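Polyketide synthase type I (Bacillus amyloliquefaciens, PDB 5KKU) probably dehydrates beta-hydroxyacyl intermediates through its N-terminal double-hotdog dehydratase domain, the piece crystallised here, on the difficidin polyketide assembly line. Local coordinates at residues R53-Q64 / D107-Q117. Sequence-based numbering, arbitrary orientation.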
ATOM      1  N   ARG A  53      11.977 -16.334   7.484  1.00 55.19           N
ATOM      2  CA  ARG A  53      11.778 -16.261   8.913  1.00 51.72           C
ATOM      3  C   ARG A  53      10.697 -15.223   8.812  1.00 51.97           C
ATOM      4  O   ARG A  53      10.862 -14.310   8.044  1.00 53.98           O
ATOM      5  CB  ARG A  53      12.901 -15.802   9.792  1.00 42.57           C
ATOM      6  CG  ARG A  53      13.906 -16.884   9.980  1.00 48.51           C
ATOM      7  CD  ARG A  53      15.054 -16.522  10.879  1.00 52.08           C
ATOM      8  NE  ARG A  53      16.169 -16.202  10.018  1.00 59.64           N
ATOM      9  CZ  ARG A  53      17.251 -15.545  10.391  1.00 59.37           C
ATOM     10  NH1 ARG A  53      17.409 -15.157  11.633  1.00 50.33           N
ATOM     11  NH2 ARG A  53      18.160 -15.274   9.494  1.00 56.55           N
ATOM     12  N   PRO A  54       9.584 -15.344   9.521  1.00 41.24           N
ATOM     13  CA  PRO A  54       8.586 -14.292   9.314  1.00 45.89           C
ATOM     14  C   PRO A  54       9.039 -12.936   9.822  1.00 36.69           C
ATOM     15  O   PRO A  54       9.601 -12.925  10.851  1.00 42.17           O
ATOM     16  CB  PRO A  54       7.381 -14.808  10.088  1.00 43.23           C
ATOM     17  CG  PRO A  54       7.951 -15.533  11.197  1.00 39.75           C
ATOM     18  CD  PRO A  54       8.940 -16.344  10.497  1.00 38.58           C
ATOM     19  N   ILE A  55       8.800 -11.855   9.089  1.00 36.77           N
ATOM     20  CA  ILE A  55       9.235 -10.539   9.538  1.00 28.16           C
ATOM     21  C   ILE A  55       8.176  -9.467   9.325  1.00 32.56           C
ATOM     22  O   ILE A  55       7.251  -9.637   8.531  1.00 34.54           O
ATOM     23  CB  ILE A  55      10.533 -10.106   8.830  1.00 36.30           C
ATOM     24  CG1 ILE A  55      10.278  -9.886   7.338  1.00 32.38           C
ATOM     25  CG2 ILE A  55      11.627 -11.141   9.042  1.00 32.00           C
ATOM     26  CD1 ILE A  55       9.603  -8.570   7.021  1.00 25.54           C
ATOM     27  N   GLU A  56       8.323  -8.361  10.046  1.00 30.86           N
ATOM     28  CA  GLU A  56       7.393  -7.248   9.947  1.00 26.70           C
ATOM     29  C   GLU A  56       8.144  -5.956   9.651  1.00 31.14           C
ATOM     30  O   GLU A  56       9.372  -5.945   9.565  1.00 27.60           O
ATOM     31  CB  GLU A  56       6.586  -7.104  11.239  1.00 27.67           C
ATOM     32  CG  GLU A  56       7.406  -6.646  12.434  1.00 32.14           C
ATOM     33  CD  GLU A  56       6.658  -6.796  13.745  1.00 37.70           C
ATOM     34  OE1 GLU A  56       5.781  -7.680  13.833  1.00 41.45           O
ATOM     35  OE2 GLU A  56       6.949  -6.029  14.687  1.00 40.91           O
ATOM     36  N   LEU A  57       7.398  -4.868   9.498  1.00 27.97           N
ATOM     37  CA  LEU A  57       7.972  -3.595   9.218  1.00 21.09           C
ATOM     38  C   LEU A  57       7.507  -2.506  10.154  1.00 23.64           C
ATOM     39  O   LEU A  57       6.394  -2.477  10.550  1.00 28.41           O
ATOM     40  CB  LEU A  57       7.736  -3.212   7.774  1.00 17.94           C
ATOM     41  CG  LEU A  57       7.959  -4.253   6.725  1.00 20.12           C
ATOM     42  CD1 LEU A  57       7.348  -3.865   5.422  1.00 22.37           C
ATOM     43  CD2 LEU A  57       9.416  -4.571   6.525  1.00 23.74           C
ATOM     44  N   ARG A  58       8.380  -1.602  10.506  1.00 19.29           N
ATOM     45  CA  ARG A  58       8.039  -0.511  11.370  1.00 23.46           C
ATOM     46  C   ARG A  58       8.596   0.813  10.872  1.00 22.87           C
ATOM     47  O   ARG A  58       9.531   0.832  10.161  1.00 27.15           O
ATOM     48  CB  ARG A  58       8.513  -0.777  12.778  1.00 24.46           C
ATOM     49  CG  ARG A  58       8.161  -2.138  13.295  1.00 26.34           C
ATOM     50  CD  ARG A  58       8.495  -2.232  14.754  1.00 23.30           C
ATOM     51  NE  ARG A  58       8.292  -3.554  15.284  1.00 34.02           N
ATOM     52  CZ  ARG A  58       8.909  -4.016  16.353  1.00 37.32           C
ATOM     53  NH1 ARG A  58       9.757  -3.262  16.993  1.00 27.61           N
ATOM     54  NH2 ARG A  58       8.670  -5.235  16.773  1.00 38.00           N
ATOM     55  N   GLN A  59       8.050   1.907  11.328  1.00 24.73           N
ATOM     56  CA  GLN A  59       8.483   3.235  10.963  1.00 22.29           C
ATOM     57  C   GLN A  59       8.720   3.396   9.484  1.00 24.90           C
ATOM     58  O   GLN A  59       9.687   3.920   9.065  1.00 28.50           O
ATOM     59  CB  GLN A  59       9.701   3.665  11.754  1.00 26.58           C
ATOM     60  CG  GLN A  59       9.596   3.465  13.243  1.00 27.25           C
ATOM     61  CD  GLN A  59       8.402   4.132  13.860  1.00 32.94           C
ATOM     62  OE1 GLN A  59       8.265   5.323  13.798  1.00 35.11           O
ATOM     63  NE2 GLN A  59       7.534   3.358  14.457  1.00 33.59           N
ATOM     64  N   ILE A  60       7.773   2.987   8.677  1.00 23.69           N
ATOM     65  CA  ILE A  60       7.834   3.152   7.248  1.00 21.86           C
ATOM     66  C   ILE A  60       7.642   4.583   6.815  1.00 22.29           C
ATOM     67  O   ILE A  60       6.801   5.257   7.293  1.00 21.42           O
ATOM     68  CB  ILE A  60       6.779   2.296   6.585  1.00 18.87           C
ATOM     69  CG1 ILE A  60       6.963   0.866   7.007  1.00 22.10           C
ATOM     70  CG2 ILE A  60       6.829   2.427   5.088  1.00 22.31           C
ATOM     71  CD1 ILE A  60       5.907  -0.052   6.516  1.00 24.44           C
ATOM     72  N   ILE A  61       8.430   5.035   5.885  1.00 20.70           N
ATOM     73  CA  ILE A  61       8.251   6.341   5.322  1.00 27.95           C
ATOM     74  C   ILE A  61       8.253   6.262   3.824  1.00 23.66           C
ATOM     75  O   ILE A  61       9.174   5.802   3.279  1.00 24.38           O
ATOM     76  CB  ILE A  61       9.356   7.304   5.732  1.00 27.39           C
ATOM     77  CG1 ILE A  61       9.528   7.342   7.217  1.00 30.19           C
ATOM     78  CG2 ILE A  61       9.072   8.690   5.220  1.00 26.67           C
ATOM     79  CD1 ILE A  61      10.751   8.091   7.678  1.00 29.79           C
ATOM     80  N   PHE A  62       7.216   6.744   3.194  1.00 25.89           N
ATOM     81  CA  PHE A  62       7.122   6.749   1.772  1.00 21.54           C
ATOM     82  C   PHE A  62       7.605   8.077   1.237  1.00 29.42           C
ATOM     83  O   PHE A  62       7.145   9.113   1.616  1.00 26.96           O
ATOM     84  CB  PHE A  62       5.695   6.484   1.306  1.00 26.27           C
ATOM     85  CG  PHE A  62       5.125   5.175   1.732  1.00 20.69           C
ATOM     86  CD1 PHE A  62       5.619   4.010   1.266  1.00 24.86           C
ATOM     87  CD2 PHE A  62       4.052   5.132   2.531  1.00 21.21           C
ATOM     88  CE1 PHE A  62       5.084   2.822   1.637  1.00 23.75           C
ATOM     89  CE2 PHE A  62       3.513   3.955   2.906  1.00 23.49           C
ATOM     90  CZ  PHE A  62       4.031   2.796   2.462  1.00 21.01           C
ATOM     91  N   LYS A  63       8.571   8.032   0.357  1.00 28.68           N
ATOM     92  CA  LYS A  63       9.203   9.228  -0.127  1.00 29.26           C
ATOM     93  C   LYS A  63       9.517   9.860  -1.467  1.00 33.65           C
ATOM     94  O   LYS A  63       9.590  11.051  -1.563  1.00 55.69           O
ATOM     95  CB  LYS A  63      10.695   9.167   0.071  1.00 28.92           C
ATOM     96  CG  LYS A  63      11.090   8.820   1.487  1.00 30.41           C
ATOM     97  CD  LYS A  63      12.540   9.092   1.811  1.00 28.03           C
ATOM     98  CE  LYS A  63      12.980   8.333   3.026  1.00 32.79           C
ATOM     99  NZ  LYS A  63      14.430   8.180   3.216  1.00 32.90           N
ATOM    100  N   GLN A  64       9.515   9.209  -2.520  1.00 29.38           N
ATOM    101  CA  GLN A  64       9.487   9.773  -3.840  1.00 27.99           C
ATOM    102  C   GLN A  64       8.688   8.688  -4.599  1.00 26.28           C
ATOM    103  O   GLN A  64       8.946   7.560  -4.426  1.00 22.25           O
ATOM    104  CB  GLN A  64      10.813  10.124  -4.455  1.00 25.27           C
ATOM    105  CG  GLN A  64      10.761  11.121  -5.545  1.00 31.20           C
ATOM    106  CD  GLN A  64      10.546  12.535  -5.096  1.00 32.02           C
ATOM    107  OE1 GLN A  64       9.532  12.845  -4.584  1.00 33.10           O
ATOM    108  NE2 GLN A  64      11.490  13.381  -5.334  1.00 30.07           N
ATOM    109  N   ASP A 107      16.665   8.583  -6.668  1.00 24.90           N
ATOM    110  CA  ASP A 107      15.618   9.048  -5.811  1.00 28.98           C
ATOM    111  C   ASP A 107      15.446   8.156  -4.622  1.00 25.59           C
ATOM    112  O   ASP A 107      15.545   6.985  -4.725  1.00 31.13           O
ATOM    113  CB  ASP A 107      14.303   9.138  -6.560  1.00 23.83           C
ATOM    114  CG  ASP A 107      14.255  10.280  -7.499  1.00 30.87           C
ATOM    115  OD1 ASP A 107      14.617  11.390  -7.152  1.00 33.90           O
ATOM    116  OD2 ASP A 107      13.837  10.065  -8.608  1.00 31.56           O
ATOM    117  N   GLU A 108      15.185   8.725  -3.479  1.00 27.05           N
ATOM    118  CA  GLU A 108      14.836   7.897  -2.356  1.00 24.72           C
ATOM    119  C   GLU A 108      13.340   7.646  -2.363  1.00 28.47           C
ATOM    120  O   GLU A 108      12.551   8.540  -2.486  1.00 25.71           O
ATOM    121  CB  GLU A 108      15.291   8.516  -1.081  1.00 22.72           C
ATOM    122  CG  GLU A 108      16.735   8.875  -1.091  1.00 33.10           C
ATOM    123  CD  GLU A 108      17.244   9.358   0.225  1.00 34.90           C
ATOM    124  OE1 GLU A 108      16.493   9.878   1.031  1.00 35.82           O
ATOM    125  OE2 GLU A 108      18.431   9.213   0.443  1.00 41.64           O
ATOM    126  N   ASN A 109      12.968   6.397  -2.270  1.00 26.21           N
ATOM    127  CA  ASN A 109      11.591   6.008  -2.387  1.00 23.02           C
ATOM    128  C   ASN A 109      10.942   5.592  -1.101  1.00 22.77           C
ATOM    129  O   ASN A 109       9.833   5.870  -0.882  1.00 25.63           O
ATOM    130  CB  ASN A 109      11.423   4.963  -3.479  1.00 21.60           C
ATOM    131  CG  ASN A 109      11.910   5.443  -4.823  1.00 24.50           C
ATOM    132  OD1 ASN A 109      12.796   4.885  -5.397  1.00 19.08           O
ATOM    133  ND2 ASN A 109      11.338   6.485  -5.291  1.00 21.99           N
ATOM    134  N   MET A 110      11.710   4.992  -0.226  1.00 25.28           N
ATOM    135  CA  MET A 110      11.194   4.486   1.004  1.00 27.43           C
ATOM    136  C   MET A 110      12.231   4.008   1.998  1.00 28.13           C
ATOM    137  O   MET A 110      13.264   3.533   1.624  1.00 25.16           O
ATOM    138  CB  MET A 110      10.229   3.381   0.707  1.00 27.53           C
ATOM    139  CG  MET A 110       9.509   2.870   1.898  1.00 31.10           C
ATOM    140  SD  MET A 110       8.940   1.229   1.654  1.00 46.47           S
ATOM    141  CE  MET A 110      10.022   0.344   2.749  1.00 33.73           C
ATOM    142  N   GLU A 111      11.916   4.136   3.275  1.00 28.55           N
ATOM    143  CA  GLU A 111      12.704   3.596   4.354  1.00 31.35           C
ATOM    144  C   GLU A 111      11.868   2.956   5.428  1.00 28.38           C
ATOM    145  O   GLU A 111      10.787   3.313   5.631  1.00 28.80           O
ATOM    146  CB  GLU A 111      13.606   4.646   4.954  1.00 29.75           C
ATOM    147  CG  GLU A 111      12.915   5.634   5.845  1.00 36.20           C
ATOM    148  CD  GLU A 111      13.869   6.520   6.589  1.00 41.63           C
ATOM    149  OE1 GLU A 111      14.422   7.415   5.963  1.00 38.83           O
ATOM    150  OE2 GLU A 111      14.035   6.324   7.792  1.00 40.11           O
ATOM    151  N   CYS A 112      12.371   1.943   6.072  1.00 28.10           N
ATOM    152  CA  CYS A 112      11.696   1.358   7.209  1.00 29.44           C
ATOM    153  C   CYS A 112      12.661   0.572   8.082  1.00 28.16           C
ATOM    154  O   CYS A 112      13.793   0.445   7.752  1.00 30.36           O
ATOM    155  CB  CYS A 112      10.550   0.466   6.768  1.00 22.21           C
ATOM    156  SG  CYS A 112      11.003  -1.005   5.877  1.00 31.22           S
ATOM    157  N   GLN A 113      12.189  -0.032   9.147  1.00 26.83           N
ATOM    158  CA  GLN A 113      12.983  -0.895   9.979  1.00 28.11           C
ATOM    159  C   GLN A 113      12.400  -2.273   9.996  1.00 25.10           C
ATOM    160  O   GLN A 113      11.274  -2.466  10.315  1.00 26.70           O
ATOM    161  CB  GLN A 113      13.046  -0.370  11.376  1.00 27.92           C
ATOM    162  CG  GLN A 113      13.626   0.981  11.487  1.00 31.89           C
ATOM    163  CD  GLN A 113      15.137   0.961  11.481  1.00 42.20           C
ATOM    164  OE1 GLN A 113      15.786  -0.015  11.847  1.00 41.72           O
ATOM    165  NE2 GLN A 113      15.694   2.041  11.048  1.00 41.23           N
ATOM    166  N   LEU A 114      13.177  -3.243   9.610  1.00 23.60           N
ATOM    167  CA  LEU A 114      12.690  -4.598   9.521  1.00 29.79           C
ATOM    168  C   LEU A 114      13.027  -5.459  10.736  1.00 31.70           C
ATOM    169  O   LEU A 114      14.140  -5.663  11.044  1.00 33.67           O
ATOM    170  CB  LEU A 114      13.201  -5.223   8.257  1.00 28.18           C
ATOM    171  CG  LEU A 114      12.657  -6.547   7.801  1.00 33.96           C
ATOM    172  CD1 LEU A 114      12.873  -6.572   6.324  1.00 29.40           C
ATOM    173  CD2 LEU A 114      13.295  -7.765   8.441  1.00 32.18           C
ATOM    174  N   TYR A 115      12.035  -5.968  11.431  1.00 30.65           N
ATOM    175  CA  TYR A 115      12.242  -6.821  12.582  1.00 26.66           C
ATOM    176  C   TYR A 115      11.804  -8.237  12.345  1.00 35.59           C
ATOM    177  O   TYR A 115      10.997  -8.503  11.526  1.00 42.97           O
ATOM    178  CB  TYR A 115      11.442  -6.330  13.750  1.00 27.00           C
ATOM    179  CG  TYR A 115      11.881  -5.043  14.299  1.00 31.07           C
ATOM    180  CD1 TYR A 115      11.669  -3.888  13.613  1.00 30.41           C
ATOM    181  CD2 TYR A 115      12.508  -4.976  15.501  1.00 35.86           C
ATOM    182  CE1 TYR A 115      12.075  -2.703  14.111  1.00 29.66           C
ATOM    183  CE2 TYR A 115      12.922  -3.786  16.018  1.00 32.40           C
ATOM    184  CZ  TYR A 115      12.700  -2.656  15.310  1.00 32.03           C
ATOM    185  OH  TYR A 115      13.105  -1.471  15.792  1.00 33.60           O
ATOM    186  N   LEU A 116      12.321  -9.133  13.134  1.00 35.95           N
ATOM    187  CA  LEU A 116      11.861 -10.468  13.023  1.00 43.12           C
ATOM    188  C   LEU A 116      10.521 -10.525  13.754  1.00 39.79           C
ATOM    189  O   LEU A 116      10.351  -9.935  14.762  1.00 37.20           O
ATOM    190  CB  LEU A 116      12.874 -11.418  13.605  1.00 34.68           C
ATOM    191  CG  LEU A 116      14.161 -11.497  12.796  1.00 40.84           C
ATOM    192  CD1 LEU A 116      15.347 -11.730  13.690  1.00 43.89           C
ATOM    193  CD2 LEU A 116      14.134 -12.574  11.751  1.00 39.11           C
ATOM    194  N   GLN A 117       9.569 -11.229  13.194  1.00 44.71           N
ATOM    195  CA  GLN A 117       8.266 -11.365  13.820  1.00 45.97           C
ATOM    196  C   GLN A 117       8.318 -12.618  14.664  1.00 55.29           C
ATOM    197  O   GLN A 117       8.808 -13.637  14.257  1.00 53.89           O
ATOM    198  CB  GLN A 117       7.209 -11.396  12.758  1.00 39.48           C
ATOM    199  CG  GLN A 117       5.835 -11.724  13.223  1.00 54.29           C
ATOM    200  CD  GLN A 117       5.072 -12.481  12.163  1.00 54.19           C
ATOM    201  OE1 GLN A 117       5.196 -12.227  10.947  1.00 43.97           O
ATOM    202  NE2 GLN A 117       4.310 -13.460  12.619  1.00 59.46           N
TER
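Arg-58 and Tyr-115 illustrate how a cation is held flat on one face of an antiparallel strand pair. The guanidinium lies over the centre of the phenol ring, planes 17° apart, with Arg-58 CZ 3.7 Å from the Tyr-115 ring centroid. Its rotation is fixed from the side: NE and NH2 both donate, in the guanidinium plane, to OE2 of Glu-56, whose OE1 pairs with Arg-226. Further along this partly exposed face, Lys-63 stretches out (chi2 -165°, chi3 -161°) until NZ meets Glu-111 OE1 at 2.9 Å on its anti lone pair; a weak bond to Glu-108 completes the salt-bridge network, and Ile-61 CD1 lies against the Glu-111 carboxylate.

The opposite face is apolar and tight. Leu-114 reaches across Ile-55 at about a right angle, CD2 3.6 Å from Ile-55 CB, while Leu-57 CD2 touches both Leu-114 CD1 and Cys-112 SG. Met-110 runs beside Phe-62, its SD placed obliquely to the ring in a Met-aromatic contact.

Between Arg-58 and Ile-61 the register slips by one residue, a beta bulge, before backbone pairing resumes with Ile-61 and Glu-111. In this N-terminal hotdog fold, helix 37-49 packs on the apolar face through Leu-38 and Leu-42; strand 107-116 continues the sheet to strand 86-97, and strand 55-62 joins strand 219-229 of the C-terminal hotdog.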